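Local coordinates for Boca/mesd chaperone for ywtd beta-propeller-egf protein 1 (Caenorhabditis elegans, PDB 3OFG) that probably acts, through this structured domain, as part of an endoplasmic reticulum chaperone of the Boca/Mesd family that helps LDL-receptor-type beta-propeller domains to fold and mature, at residues F53-D56 against A60-M63. Numbering follows the deposited sequence.
Sequences FVID and AIFM
F53 and I61 pair across the antiparallel beta hairpin of strands 50-56 and 59-64, at one edge of the chain's four-stranded antiparallel sheet. Two backbone bonds join them and close the ring of a hydrogen-bonded pair: F53 N reaches I61 O at 2.9 Å, and I61 N returns to F53 O at 2.8 Å. F53 O also receives a CA-H...O contact from A60. With CG anti to its carbonyl carbon (chi1 -57°), F53 directs its ring to M63, a selenomethionine modelled in two conformers; in one of them SE lies 3.9 Å from F53 CE2 in an oblique Met-aromatic contact. The same ring meets F14 of the second subunit. V54 and A60 form the next, non-hydrogen-bonded pair, their side chains on the opposite face, where both touch T36 of helix 29-45; V54 CG2 stands 4.3 Å from A60 CB. I55 points toward strand 59-64, and with CG2 anti to the carbonyl carbon and CG1 beside it (chi1 58°), both branches come to lie on I61. The two side chains cross at about a right angle, I55 CG2 and CD1 both meeting the I61 CG1-CD1 arm, with I55 CD1 3.8 Å from I61 CG1. An alanine here would remove both branches and would probably leave that arm without its neighbour within the hairpin. At D56 the strand ends in a classic beta bulge, I55 and D56 together facing R59; D56 OD2 forms a salt bridge with this R59, while OD1 forms another with R59 of the second subunit, whose NH1 also hydrogen-bonds I55 O.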
ATOM      1  N   PHE A  53      -1.941  -6.821   1.748  1.00  7.17           N
ATOM      2  CA  PHE A  53      -1.377  -6.193   2.930  1.00  7.29           C
ATOM      3  C   PHE A  53      -2.538  -5.602   3.720  1.00  7.27           C
ATOM      4  O   PHE A  53      -3.204  -4.706   3.236  1.00  8.68           O
ATOM      5  CB  PHE A  53      -0.374  -5.080   2.563  1.00  9.34           C
ATOM      6  CG  PHE A  53       0.766  -5.539   1.696  1.00 13.19           C
ATOM      7  CD1 PHE A  53       1.936  -5.999   2.259  1.00 21.36           C
ATOM      8  CD2 PHE A  53       0.653  -5.510   0.333  1.00 18.23           C
ATOM      9  CE1 PHE A  53       2.990  -6.432   1.439  1.00 17.21           C
ATOM     10  CE2 PHE A  53       1.693  -5.932  -0.471  1.00 20.77           C
ATOM     11  CZ  PHE A  53       2.849  -6.379   0.092  1.00 16.79           C
ATOM     12  N   VAL A  54      -2.770  -6.065   4.940  1.00  7.62           N
ATOM     13  CA  VAL A  54      -3.795  -5.499   5.805  1.00  8.06           C
ATOM     14  C   VAL A  54      -3.158  -4.301   6.498  1.00 10.50           C
ATOM     15  O   VAL A  54      -2.264  -4.452   7.330  1.00 19.05           O
ATOM     16  CB  VAL A  54      -4.340  -6.562   6.783  1.00 10.92           C
ATOM     17  CG1 VAL A  54      -5.371  -5.941   7.723  1.00 12.87           C
ATOM     18  CG2 VAL A  54      -4.936  -7.720   5.985  1.00 13.48           C
ATOM     19  N   ILE A  55      -3.572  -3.106   6.114  1.00  9.10           N
ATOM     20  CA  ILE A  55      -2.913  -1.879   6.565  1.00  9.67           C
ATOM     21  C   ILE A  55      -3.689  -1.145   7.651  1.00  9.69           C
ATOM     22  O   ILE A  55      -3.163  -0.237   8.282  1.00 11.40           O
ATOM     23  CB  ILE A  55      -2.643  -0.918   5.386  1.00  9.54           C
ATOM     24  CG1 ILE A  55      -3.937  -0.539   4.648  1.00  9.83           C
ATOM     25  CG2 ILE A  55      -1.625  -1.542   4.434  1.00 10.12           C
ATOM     26  CD1 ILE A  55      -3.766   0.675   3.738  1.00 10.65           C
ATOM     27  N   ASP A  56      -4.946  -1.512   7.876  1.00 10.14           N
ATOM     28  CA  ASP A  56      -5.749  -1.011   8.992  1.00  9.90           C
ATOM     29  C   ASP A  56      -6.623  -2.162   9.443  1.00  8.51           C
ATOM     30  O   ASP A  56      -6.745  -3.175   8.743  1.00  9.00           O
ATOM     31  CB  ASP A  56      -6.654   0.147   8.574  1.00 11.60           C
ATOM     32  CG  ASP A  56      -5.891   1.388   8.236  1.00 21.96           C
ATOM     33  OD1 ASP A  56      -5.397   2.058   9.172  1.00 30.59           O
ATOM     34  OD2 ASP A  56      -5.799   1.692   7.042  1.00 24.38           O
ATOM     35  N   ALA A  60      -7.517  -3.040   3.563  1.00  6.62           N
ATOM     36  CA  ALA A  60      -6.392  -3.767   2.995  1.00  5.68           C
ATOM     37  C   ALA A  60      -6.006  -3.230   1.629  1.00  6.08           C
ATOM     38  O   ALA A  60      -6.799  -2.610   0.934  1.00  7.85           O
ATOM     39  CB  ALA A  60      -6.720  -5.247   2.913  1.00  7.79           C
ATOM     40  N   ILE A  61      -4.775  -3.510   1.240  1.00  6.31           N
ATOM     41  CA  ILE A  61      -4.295  -3.249  -0.104  1.00  7.19           C
ATOM     42  C   ILE A  61      -4.185  -4.581  -0.826  1.00  6.93           C
ATOM     43  O   ILE A  61      -3.653  -5.553  -0.277  1.00  7.32           O
ATOM     44  CB  ILE A  61      -2.889  -2.589  -0.086  1.00  8.45           C
ATOM     45  CG1 ILE A  61      -2.978  -1.232   0.569  1.00 13.19           C
ATOM     46  CG2 ILE A  61      -2.288  -2.505  -1.515  1.00 11.69           C
ATOM     47  CD1 ILE A  61      -1.592  -0.596   0.771  1.00 15.20           C
ATOM     48  N   PHE A  62      -4.682  -4.634  -2.051  1.00  6.68           N
ATOM     49  CA  PHE A  62      -4.433  -5.729  -2.989  1.00  6.76           C
ATOM     50  C   PHE A  62      -3.493  -5.181  -4.068  1.00  7.58           C
ATOM     51  O   PHE A  62      -3.869  -4.242  -4.793  1.00  9.33           O
ATOM     52  CB  PHE A  62      -5.727  -6.193  -3.666  1.00  7.37           C
ATOM     53  CG  PHE A  62      -6.633  -7.029  -2.802  1.00  7.56           C
ATOM     54  CD1 PHE A  62      -6.448  -7.163  -1.430  1.00 13.39           C
ATOM     55  CD2 PHE A  62      -7.684  -7.691  -3.387  1.00  9.70           C
ATOM     56  CE1 PHE A  62      -7.322  -7.941  -0.679  1.00 16.20           C
ATOM     57  CE2 PHE A  62      -8.544  -8.477  -2.636  1.00 12.70           C
ATOM     58  CZ  PHE A  62      -8.362  -8.602  -1.300  1.00 11.15           C
HETATM   59  N   MSE A  63      -2.280  -5.710  -4.151  0.56  7.73           N
HETATM   60  CA  MSE A  63      -1.326  -5.339  -5.188  0.56  8.41           C
HETATM   61  C   MSE A  63      -1.360  -6.380  -6.291  0.56  9.57           C
HETATM   62  O   MSE A  63      -1.287  -7.567  -6.016  0.56  9.64           O
HETATM   63  CB  MSE A  63       0.096  -5.285  -4.623  0.56 12.99           C
HETATM   64  CG  MSE A  63       0.361  -4.124  -3.664  0.56  9.24           C
HETATM   65 SE   MSE A  63       2.257  -3.601  -3.511  0.56 16.21          SE
HETATM   66  CE  MSE A  63       2.875  -3.966  -5.333  0.56 24.51           C
TER